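Local coordinates for telomeric DNA-binding factor trf1 (Schizosaccharomyces pombe, PDB 6K5S), which probably binds telomeric DNA, its helical TRF-family domain pairing two copies of the protein, at residues F46-K57 with A88-L98; T126-Y136 with K185-L193. All coordinates share one frame; numbering follows the deposited sequence.

Contact 1 (F46-K57 with A88-L98)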
loop_
_atom_site.group_PDB
_atom_site.type_symbol
_atom_site.label_atom_id
_atom_site.label_comp_id
_atom_site.label_asym_id
_atom_site.label_seq_id
_atom_site.Cartn_x
_atom_site.Cartn_y
_atom_site.Cartn_z
ATOM N N PHE A 46 5.022 4.477 -11.781
ATOM C CA PHE A 46 3.562 4.496 -11.846
ATOM C C PHE A 46 2.993 3.083 -11.877
ATOM O O PHE A 46 1.985 2.806 -11.215
ATOM C CB PHE A 46 3.103 5.293 -13.071
ATOM C CG PHE A 46 1.609 5.335 -13.253
ATOM C CD1 PHE A 46 0.823 6.140 -12.455
ATOM C CD2 PHE A 46 0.989 4.555 -14.226
ATOM C CE1 PHE A 46 -0.561 6.188 -12.625
ATOM C CE2 PHE A 46 -0.407 4.599 -14.400
ATOM C CZ PHE A 46 -1.173 5.419 -13.591
ATOM N N THR A 47 3.632 2.167 -12.620
ATOM C CA THR A 47 3.125 0.796 -12.688
ATOM C C THR A 47 3.118 0.121 -11.318
ATOM O O THR A 47 2.141 -0.548 -10.966
ATOM C CB THR A 47 3.924 -0.033 -13.686
ATOM O OG1 THR A 47 3.680 0.479 -14.997
ATOM C CG2 THR A 47 3.474 -1.491 -13.636
ATOM N N LYS A 48 4.166 0.311 -10.515
ATOM C CA LYS A 48 4.189 -0.282 -9.177
ATOM C C LYS A 48 3.142 0.356 -8.260
ATOM O O LYS A 48 2.492 -0.336 -7.464
ATOM C CB LYS A 48 5.585 -0.160 -8.575
ATOM C CG LYS A 48 6.671 -0.842 -9.421
ATOM C CD LYS A 48 8.022 -0.685 -8.761
ATOM C CE LYS A 48 9.034 -1.643 -9.341
ATOM N NZ LYS A 48 9.340 -1.298 -10.745
ATOM N N VAL A 49 2.996 1.677 -8.330
ATOM C CA VAL A 49 1.940 2.359 -7.577
ATOM C C VAL A 49 0.569 1.829 -7.984
ATOM O O VAL A 49 -0.276 1.531 -7.128
ATOM C CB VAL A 49 2.042 3.881 -7.774
ATOM C CG1 VAL A 49 0.797 4.568 -7.254
ATOM C CG2 VAL A 49 3.290 4.399 -7.046
ATOM N N MET A 50 0.328 1.684 -9.291
ATOM C CA MET A 50 -0.982 1.195 -9.736
ATOM C C MET A 50 -1.241 -0.234 -9.287
ATOM O O MET A 50 -2.384 -0.592 -8.967
ATOM C CB MET A 50 -1.123 1.286 -11.256
ATOM C CG MET A 50 -1.433 2.708 -11.738
ATOM S SD MET A 50 -2.928 3.525 -11.085
ATOM C CE MET A 50 -4.145 2.222 -11.260
ATOM N N ASN A 51 -0.201 -1.075 -9.279
ATOM C CA ASN A 51 -0.369 -2.452 -8.818
ATOM C C ASN A 51 -0.721 -2.501 -7.338
ATOM O O ASN A 51 -1.550 -3.318 -6.913
ATOM C CB ASN A 51 0.897 -3.264 -9.081
ATOM C CG ASN A 51 1.066 -3.612 -10.551
ATOM O OD1 ASN A 51 0.120 -3.508 -11.333
ATOM N ND2 ASN A 51 2.269 -4.035 -10.929
ATOM N N MET A 52 -0.095 -1.647 -6.530
ATOM C CA MET A 52 -0.485 -1.598 -5.124
ATOM C C MET A 52 -1.889 -1.025 -4.992
ATOM O O MET A 52 -2.680 -1.503 -4.170
ATOM C CB MET A 52 0.521 -0.787 -4.299
ATOM C CG MET A 52 1.823 -1.577 -3.893
ATOM S SD MET A 52 3.052 -0.534 -3.025
ATOM C CE MET A 52 3.323 0.657 -4.291
ATOM N N PHE A 53 -2.225 -0.032 -5.818
ATOM C CA PHE A 53 -3.537 0.596 -5.716
ATOM C C PHE A 53 -4.640 -0.400 -6.055
ATOM O O PHE A 53 -5.630 -0.513 -5.331
ATOM C CB PHE A 53 -3.625 1.823 -6.614
ATOM C CG PHE A 53 -4.898 2.618 -6.431
ATOM C CD1 PHE A 53 -5.154 3.275 -5.229
ATOM C CD2 PHE A 53 -5.834 2.704 -7.446
ATOM C CE1 PHE A 53 -6.321 4.013 -5.062
ATOM C CE2 PHE A 53 -6.999 3.422 -7.283
ATOM C CZ PHE A 53 -7.242 4.084 -6.078
ATOM N N ARG A 54 -4.454 -1.169 -7.127
ATOM C CA ARG A 54 -5.416 -2.211 -7.462
ATOM C C ARG A 54 -5.644 -3.177 -6.296
ATOM O O ARG A 54 -6.786 -3.562 -6.016
ATOM C CB ARG A 54 -4.949 -2.962 -8.709
ATOM C CG ARG A 54 -5.311 -2.301 -10.013
ATOM C CD ARG A 54 -4.718 -3.067 -11.242
ATOM N NE ARG A 54 -4.392 -2.113 -12.294
ATOM C CZ ARG A 54 -3.170 -1.823 -12.751
ATOM N NH1 ARG A 54 -2.087 -2.452 -12.299
ATOM N NH2 ARG A 54 -3.042 -0.903 -13.698
ATOM N N MET A 55 -4.578 -3.573 -5.599
ATOM C CA MET A 55 -4.733 -4.480 -4.463
ATOM C C MET A 55 -5.502 -3.819 -3.326
ATOM O O MET A 55 -6.391 -4.440 -2.736
ATOM C CB MET A 55 -3.369 -4.960 -3.943
ATOM C CG MET A 55 -2.548 -5.838 -4.893
ATOM S SD MET A 55 -1.191 -6.555 -3.930
ATOM C CE MET A 55 -2.212 -7.207 -2.598
ATOM N N VAL A 56 -5.166 -2.566 -2.990
ATOM C CA VAL A 56 -5.848 -1.920 -1.869
ATOM C C VAL A 56 -7.299 -1.622 -2.237
ATOM O O VAL A 56 -8.197 -1.789 -1.409
ATOM C CB VAL A 56 -5.095 -0.658 -1.403
ATOM C CG1 VAL A 56 -5.194 0.443 -2.385
ATOM C CG2 VAL A 56 -5.650 -0.157 -0.052
ATOM N N LYS A 57 -7.554 -1.211 -3.485
ATOM C CA LYS A 57 -8.920 -0.903 -3.912
ATOM C C LYS A 57 -9.828 -2.116 -3.736
ATOM O O LYS A 57 -10.989 -1.982 -3.336
ATOM C CB LYS A 57 -8.926 -0.450 -5.378
ATOM C CG LYS A 57 -10.300 -0.103 -5.984
ATOM C CD LYS A 57 -10.199 0.074 -7.514
ATOM C CE LYS A 57 -11.537 0.289 -8.191
ATOM N NZ LYS A 57 -12.368 -0.950 -8.213
ATOM N N ALA A 88 -9.179 9.396 -7.719
ATOM C CA ALA A 88 -8.028 8.734 -8.324
ATOM C C ALA A 88 -8.485 7.610 -9.238
ATOM O O ALA A 88 -7.935 7.427 -10.334
ATOM C CB ALA A 88 -7.081 8.217 -7.237
ATOM N N ILE A 89 -9.506 6.857 -8.802
ATOM C CA ILE A 89 -10.076 5.783 -9.623
ATOM C C ILE A 89 -10.621 6.342 -10.931
ATOM O O ILE A 89 -10.415 5.766 -12.001
ATOM C CB ILE A 89 -11.176 5.037 -8.842
ATOM C CG1 ILE A 89 -10.566 4.163 -7.744
ATOM C CG2 ILE A 89 -12.017 4.130 -9.779
ATOM C CD1 ILE A 89 -11.630 3.673 -6.736
ATOM N N PHE A 90 -11.361 7.455 -10.856
ATOM C CA PHE A 90 -11.964 8.023 -12.058
ATOM C C PHE A 90 -10.892 8.485 -13.038
ATOM O O PHE A 90 -10.976 8.202 -14.244
ATOM C CB PHE A 90 -12.879 9.184 -11.682
ATOM C CG PHE A 90 -13.831 9.585 -12.770
ATOM C CD1 PHE A 90 -13.404 10.396 -13.816
ATOM C CD2 PHE A 90 -15.162 9.170 -12.739
ATOM C CE1 PHE A 90 -14.282 10.779 -14.819
ATOM C CE2 PHE A 90 -16.040 9.547 -13.752
ATOM C CZ PHE A 90 -15.597 10.357 -14.781
ATOM N N LEU A 91 -9.862 9.166 -12.527
ATOM C CA LEU A 91 -8.801 9.674 -13.386
ATOM C C LEU A 91 -7.981 8.536 -13.978
ATOM O O LEU A 91 -7.587 8.592 -15.152
ATOM C CB LEU A 91 -7.924 10.648 -12.593
ATOM C CG LEU A 91 -6.877 11.459 -13.354
ATOM C CD1 LEU A 91 -7.519 12.177 -14.547
ATOM C CD2 LEU A 91 -6.219 12.445 -12.413
ATOM N N ALA A 92 -7.742 7.480 -13.195
ATOM C CA ALA A 92 -7.006 6.334 -13.723
ATOM C C ALA A 92 -7.828 5.600 -14.769
ATOM O O ALA A 92 -7.287 5.135 -15.782
ATOM C CB ALA A 92 -6.616 5.382 -12.598
ATOM N N ALA A 93 -9.142 5.479 -14.538
ATOM C CA ALA A 93 -10.023 4.917 -15.564
ATOM C C ALA A 93 -9.911 5.690 -16.874
ATOM O O ALA A 93 -9.804 5.089 -17.955
ATOM C CB ALA A 93 -11.481 4.908 -15.091
ATOM N N VAL A 94 -9.966 7.023 -16.809
ATOM C CA VAL A 94 -9.993 7.777 -18.066
ATOM C C VAL A 94 -8.631 7.791 -18.752
ATOM O O VAL A 94 -8.559 7.964 -19.977
ATOM C CB VAL A 94 -10.494 9.230 -17.907
ATOM C CG1 VAL A 94 -11.990 9.279 -17.515
ATOM C CG2 VAL A 94 -9.634 10.031 -16.977
ATOM N N TYR A 95 -7.546 7.588 -18.013
ATOM C CA TYR A 95 -6.242 7.413 -18.638
ATOM C C TYR A 95 -5.938 5.954 -18.968
ATOM O O TYR A 95 -4.860 5.663 -19.497
ATOM C CB TYR A 95 -5.152 8.004 -17.743
ATOM C CG TYR A 95 -4.877 9.454 -18.032
ATOM C CD1 TYR A 95 -4.191 9.838 -19.188
ATOM C CD2 TYR A 95 -5.316 10.443 -17.178
ATOM C CE1 TYR A 95 -3.953 11.167 -19.468
ATOM C CE2 TYR A 95 -5.075 11.772 -17.444
ATOM C CZ TYR A 95 -4.387 12.129 -18.595
ATOM O OH TYR A 95 -4.150 13.453 -18.867
ATOM N N GLY A 96 -6.843 5.031 -18.661
ATOM C CA GLY A 96 -6.679 3.641 -19.040
ATOM C C GLY A 96 -5.931 2.768 -18.060
ATOM O O GLY A 96 -5.788 1.563 -18.319
ATOM N N ALA A 97 -5.467 3.328 -16.936
ATOM C CA ALA A 97 -4.780 2.533 -15.922
ATOM C C ALA A 97 -5.731 1.580 -15.205
ATOM O O ALA A 97 -5.297 0.558 -14.667
ATOM C CB ALA A 97 -4.089 3.467 -14.927
ATOM N N LEU A 98 -7.019 1.892 -15.174
ATOM C CA LEU A 98 -8.032 0.996 -14.650
ATOM C C LEU A 98 -9.073 0.790 -15.735
ATOM O O LEU A 98 -9.294 1.679 -16.562
ATOM C CB LEU A 98 -8.707 1.558 -13.394
ATOM C CG LEU A 98 -7.894 1.669 -12.101
ATOM C CD1 LEU A 98 -8.725 2.360 -11.001
ATOM C CD2 LEU A 98 -7.433 0.276 -11.663
HETATM O O HOH W 1 -6.372 -2.325 -14.598
#
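Phe-46, Met-50, Phe-53, Arg-54 and Lys-57 line one side of helix 41-60 and meet the end of helix 76-94 in the all-helical TRF domain. Helix 76-94 ends in a Schellman motif at Gly-96, which brings Ala-97 and Leu-98 against helix 41-60. The CB of Ala-97 meets the ring edge of Phe-46 and also lies 3.9 Å from Met-50 CE. The methionine chain bends twice (chi2 -58°, chi3 -46°), which turns its methyl onto Leu-98 CD2. Phe-53 offers its ring edge to Ile-89; Phe-53 CE2 is 3.7 Å from Ile-89 CG1, and the side chains cross at about a right angle. Lys-57 lays its CE against Ile-89 CD1, while its NZ bonds to Glu-63 O. On its other side, helix 41-60 packs against the second subunit. Arg-54 runs past Leu-98 in the opposite direction, and Arg-54 CG lies 3.7 Å from Leu-98 CD2. Arg-54 NH2 donates to Ala-97 O at 2.9 Å, nearly straight at 175° and in the carbonyl plane. A lysine in its place would probably lose this in-plane bond and leave Ala-97 O without its side-chain donor. A water also donates to Ala-97 O and accepts a weak bond from Arg-54 NE.

Contact 2 (T126-Y136 with K185-L193)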
loop_
_atom_site.group_PDB
_atom_site.type_symbol
_atom_site.label_atom_id
_atom_site.label_comp_id
_atom_site.label_asym_id
_atom_site.label_seq_id
_atom_site.Cartn_x
_atom_site.Cartn_y
_atom_site.Cartn_z
ATOM N N THR A 126 -20.770 21.100 -16.655
ATOM C CA THR A 126 -20.116 21.061 -17.961
ATOM C C THR A 126 -19.302 19.787 -18.129
ATOM O O THR A 126 -19.332 19.151 -19.194
ATOM C CB THR A 126 -19.221 22.290 -18.141
ATOM O OG1 THR A 126 -20.037 23.459 -18.189
ATOM C CG2 THR A 126 -18.410 22.178 -19.435
ATOM N N LEU A 127 -18.566 19.398 -17.091
ATOM C CA LEU A 127 -17.811 18.150 -17.140
ATOM C C LEU A 127 -18.733 16.939 -17.305
ATOM O O LEU A 127 -18.412 16.011 -18.051
ATOM C CB LEU A 127 -16.971 18.013 -15.879
ATOM C CG LEU A 127 -15.712 17.168 -15.934
ATOM C CD1 LEU A 127 -14.836 17.557 -17.145
ATOM C CD2 LEU A 127 -14.962 17.343 -14.606
ATOM N N TYR A 128 -19.861 16.922 -16.585
ATOM C CA TYR A 128 -20.863 15.868 -16.735
ATOM C C TYR A 128 -21.289 15.719 -18.197
ATOM O O TYR A 128 -21.352 14.604 -18.734
ATOM C CB TYR A 128 -22.071 16.222 -15.876
ATOM C CG TYR A 128 -22.958 15.097 -15.413
ATOM C CD1 TYR A 128 -22.543 13.773 -15.459
ATOM C CD2 TYR A 128 -24.217 15.369 -14.915
ATOM C CE1 TYR A 128 -23.372 12.759 -15.018
ATOM C CE2 TYR A 128 -25.044 14.355 -14.466
ATOM C CZ TYR A 128 -24.614 13.060 -14.519
ATOM O OH TYR A 128 -25.429 12.053 -14.065
ATOM N N MET A 129 -21.632 16.842 -18.836
ATOM C CA MET A 129 -22.119 16.813 -20.209
ATOM C C MET A 129 -21.077 16.254 -21.165
ATOM O O MET A 129 -21.420 15.498 -22.091
ATOM C CB MET A 129 -22.535 18.221 -20.647
ATOM C CG MET A 129 -22.980 18.342 -22.108
ATOM S SD MET A 129 -23.323 20.082 -22.577
ATOM C CE MET A 129 -21.731 20.841 -22.411
ATOM N N GLU A 130 -19.811 16.666 -21.006
ATOM C CA GLU A 130 -18.757 16.170 -21.887
ATOM C C GLU A 130 -18.471 14.695 -21.631
ATOM O O GLU A 130 -18.143 13.948 -22.560
ATOM C CB GLU A 130 -17.470 16.993 -21.711
ATOM C CG GLU A 130 -17.573 18.486 -22.118
ATOM C CD GLU A 130 -17.977 18.718 -23.580
ATOM O OE1 GLU A 130 -17.791 17.820 -24.433
ATOM O OE2 GLU A 130 -18.487 19.821 -23.888
ATOM N N LEU A 131 -18.530 14.269 -20.376
ATOM C CA LEU A 131 -18.396 12.841 -20.100
ATOM C C LEU A 131 -19.470 12.049 -20.837
ATOM O O LEU A 131 -19.173 11.039 -21.484
ATOM C CB LEU A 131 -18.482 12.566 -18.592
ATOM C CG LEU A 131 -18.444 11.062 -18.267
ATOM C CD1 LEU A 131 -17.107 10.433 -18.678
ATOM C CD2 LEU A 131 -18.653 10.870 -16.768
ATOM N N LYS A 132 -20.731 12.475 -20.722
ATOM C CA LYS A 132 -21.812 11.769 -21.404
ATOM C C LYS A 132 -21.570 11.747 -22.913
ATOM O O LYS A 132 -21.810 10.732 -23.573
ATOM C CB LYS A 132 -23.161 12.423 -21.079
ATOM C CG LYS A 132 -23.567 12.314 -19.582
ATOM C CD LYS A 132 -24.793 13.198 -19.281
ATOM C CE LYS A 132 -25.379 12.953 -17.858
ATOM N NZ LYS A 132 -25.772 11.526 -17.692
ATOM N N THR A 133 -21.028 12.834 -23.453
ATOM C CA THR A 133 -20.743 12.889 -24.886
ATOM C C THR A 133 -19.690 11.858 -25.282
ATOM O O THR A 133 -19.845 11.162 -26.290
ATOM C CB THR A 133 -20.288 14.296 -25.287
ATOM O OG1 THR A 133 -21.311 15.231 -24.926
ATOM C CG2 THR A 133 -20.072 14.350 -26.819
ATOM N N GLN A 134 -18.619 11.734 -24.493
ATOM C CA GLN A 134 -17.624 10.702 -24.775
ATOM C C GLN A 134 -18.190 9.301 -24.566
ATOM O O GLN A 134 -17.842 8.375 -25.312
ATOM C CB GLN A 134 -16.367 10.898 -23.915
ATOM C CG GLN A 134 -15.579 12.203 -24.222
ATOM C CD GLN A 134 -15.230 12.351 -25.709
ATOM O OE1 GLN A 134 -14.749 11.406 -26.333
ATOM N NE2 GLN A 134 -15.460 13.537 -26.263
ATOM N N ALA A 135 -19.034 9.103 -23.546
ATOM C CA ALA A 135 -19.657 7.786 -23.400
ATOM C C ALA A 135 -20.484 7.443 -24.633
ATOM O O ALA A 135 -20.471 6.300 -25.101
ATOM C CB ALA A 135 -20.523 7.728 -22.142
ATOM N N TYR A 136 -21.227 8.426 -25.156
ATOM C CA TYR A 136 -22.018 8.202 -26.353
ATOM C C TYR A 136 -21.124 7.831 -27.532
ATOM O O TYR A 136 -21.399 6.860 -28.247
ATOM C CB TYR A 136 -22.866 9.451 -26.663
ATOM C CG TYR A 136 -23.544 9.407 -28.021
ATOM C CD1 TYR A 136 -24.596 8.516 -28.264
ATOM C CD2 TYR A 136 -23.135 10.249 -29.065
ATOM C CE1 TYR A 136 -25.228 8.459 -29.511
ATOM C CE2 TYR A 136 -23.749 10.196 -30.317
ATOM C CZ TYR A 136 -24.816 9.301 -30.525
ATOM O OH TYR A 136 -25.453 9.235 -31.746
ATOM N N LYS A 185 -28.558 22.526 -20.838
ATOM C CA LYS A 185 -27.360 22.265 -21.634
ATOM C C LYS A 185 -27.328 20.826 -22.124
ATOM O O LYS A 185 -26.923 20.556 -23.264
ATOM C CB LYS A 185 -26.101 22.562 -20.819
ATOM C CG LYS A 185 -25.787 24.049 -20.662
ATOM C CD LYS A 185 -24.666 24.306 -19.654
ATOM C CE LYS A 185 -23.312 23.828 -20.170
ATOM N NZ LYS A 185 -22.203 24.116 -19.195
ATOM N N CYS A 186 -27.738 19.892 -21.270
ATOM C CA CYS A 186 -27.735 18.485 -21.646
ATOM C C CYS A 186 -28.762 18.195 -22.735
ATOM O O CYS A 186 -28.468 17.454 -23.680
ATOM C CB CYS A 186 -27.984 17.628 -20.409
ATOM S SG CYS A 186 -26.489 17.348 -19.458
ATOM N N THR A 187 -29.969 18.766 -22.613
ATOM C CA THR A 187 -30.996 18.606 -23.643
ATOM C C THR A 187 -30.485 19.064 -25.003
ATOM O O THR A 187 -30.662 18.371 -26.012
ATOM C CB THR A 187 -32.253 19.400 -23.267
ATOM O OG1 THR A 187 -32.630 19.096 -21.919
ATOM C CG2 THR A 187 -33.409 19.080 -24.206
ATOM N N ALA A 188 -29.849 20.238 -25.043
ATOM C CA ALA A 188 -29.292 20.760 -26.288
ATOM C C ALA A 188 -28.196 19.858 -26.844
ATOM O O ALA A 188 -28.103 19.668 -28.066
ATOM C CB ALA A 188 -28.750 22.171 -26.059
ATOM N N ARG A 189 -27.341 19.308 -25.970
ATOM C CA ARG A 189 -26.272 18.432 -26.437
ATOM C C ARG A 189 -26.833 17.120 -26.976
ATOM O O ARG A 189 -26.347 16.594 -27.990
ATOM C CB ARG A 189 -25.267 18.184 -25.304
ATOM C CG ARG A 189 -24.186 17.174 -25.643
ATOM C CD ARG A 189 -23.304 17.686 -26.775
ATOM N NE ARG A 189 -22.674 18.965 -26.440
ATOM C CZ ARG A 189 -21.494 19.090 -25.841
ATOM N NH1 ARG A 189 -20.800 18.013 -25.475
ATOM N NH2 ARG A 189 -21.006 20.296 -25.587
ATOM N N LYS A 190 -27.876 16.591 -26.331
ATOM C CA LYS A 190 -28.515 15.377 -26.833
ATOM C C LYS A 190 -29.037 15.581 -28.253
ATOM O O LYS A 190 -28.793 14.757 -29.141
ATOM C CB LYS A 190 -29.642 14.959 -25.888
ATOM C CG LYS A 190 -30.194 13.569 -26.119
ATOM C CD LYS A 190 -31.494 13.382 -25.349
ATOM C CE LYS A 190 -31.886 11.922 -25.299
ATOM N NZ LYS A 190 -33.268 11.733 -24.771
ATOM N N GLU A 191 -29.733 16.695 -28.486
ATOM C CA GLU A 191 -30.278 16.970 -29.810
ATOM C C GLU A 191 -29.165 17.123 -30.838
ATOM O O GLU A 191 -29.225 16.533 -31.923
ATOM C CB GLU A 191 -31.151 18.227 -29.758
ATOM C CG GLU A 191 -31.390 18.891 -31.121
ATOM C CD GLU A 191 -32.666 19.723 -31.145
ATOM O OE1 GLU A 191 -33.147 20.096 -30.050
ATOM O OE2 GLU A 191 -33.186 20.000 -32.252
ATOM N N ARG A 192 -28.136 17.918 -30.522
ATOM C CA ARG A 192 -27.016 18.053 -31.450
ATOM C C ARG A 192 -26.403 16.696 -31.767
ATOM O O ARG A 192 -26.053 16.413 -32.922
ATOM C CB ARG A 192 -25.958 19.000 -30.883
ATOM C CG ARG A 192 -24.614 18.873 -31.587
ATOM C CD ARG A 192 -23.778 20.128 -31.481
ATOM N NE ARG A 192 -24.139 21.089 -32.515
ATOM C CZ ARG A 192 -24.974 22.098 -32.312
ATOM N NH1 ARG A 192 -25.258 22.932 -33.298
ATOM N NH2 ARG A 192 -25.523 22.264 -31.112
ATOM N N LEU A 193 -26.290 15.829 -30.759
ATOM C CA LEU A 193 -25.674 14.531 -30.990
ATOM C C LEU A 193 -26.563 13.652 -31.861
ATOM O O LEU A 193 -26.065 12.946 -32.748
ATOM C CB LEU A 193 -25.369 13.851 -29.649
ATOM C CG LEU A 193 -24.174 14.435 -28.883
ATOM C CD1 LEU A 193 -24.057 13.775 -27.526
ATOM C CD2 LEU A 193 -22.856 14.322 -29.640
#
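Arg-189 NH1 is held by Thr-133 OG1 at 2.9 Å and by the carboxylate of Glu-130. The guanidinium grips this carboxylate end-on. Arg-189 NH1 reaches Glu-130 OE1 at 3.2 Å, and Arg-189 NH2 reaches Glu-130 OE2 at 3.1 Å. All these partners lie close to the guanidinium plane. The carboxylate is turned 54° from that plane, and both its oxygens are met from above their own plane. Arg-189 can curl back to Glu-130 because its chain bends at chi2 (64°) and again at chi3. Thr-133 has a second task: its OG1 donates to Met-129 O at 2.8 Å, one turn back in its own helix. That carbonyl also accepts from Thr-133 N, from the opposite face. Met-129 covers one face of the guanidinium, with Met-129 CE 3.3 Å from Arg-189 NH2. Its CB also packs on Cys-186 SG. Farther along, Leu-193 CD1 lies 4.0 Å from Tyr-136 CD2, and Leu-193 CD2 touches Thr-133 CG2. The hydroxyl of Tyr-136 bonds to Gln-199. At the other end, Lys-185 NZ bonds to Thr-126 OG1, though the modelled length is doubtfully short. The two helices, parts of 122-141 and 177-195 in the helical TRF domain, run nearly parallel, 22° apart. Tyr-206 packs on Arg-189, and Phe-211 of helix 208-222 on Glu-130. The ion pair is thus only partly shielded from solvent, and the hydroxyl and carboxylate together probably fix the rotation of the guanidinium and balance its charge.

Overall arrangement
Both contacts are mostly buried helix packings within one TRF domain, but they join different helices on opposite sides of the chain's centre. Their centres are about 26 Å apart. Contact 1 closes along the chain before contact 2 opens. Its chemistry is chiefly apolar, with one arginine-to-backbone bond, and the first of its helices also faces the second subunit. Contact 2 pairs nearly parallel helices, buries more surface and relies on a side-chain salt bridge; no other chain of the assembly touches it. The two are not isolated: Phe-90 of segment 88-98 packs its CZ on Leu-131 CD2 of segment 126-136, and helix 102-113 touches both of these segments.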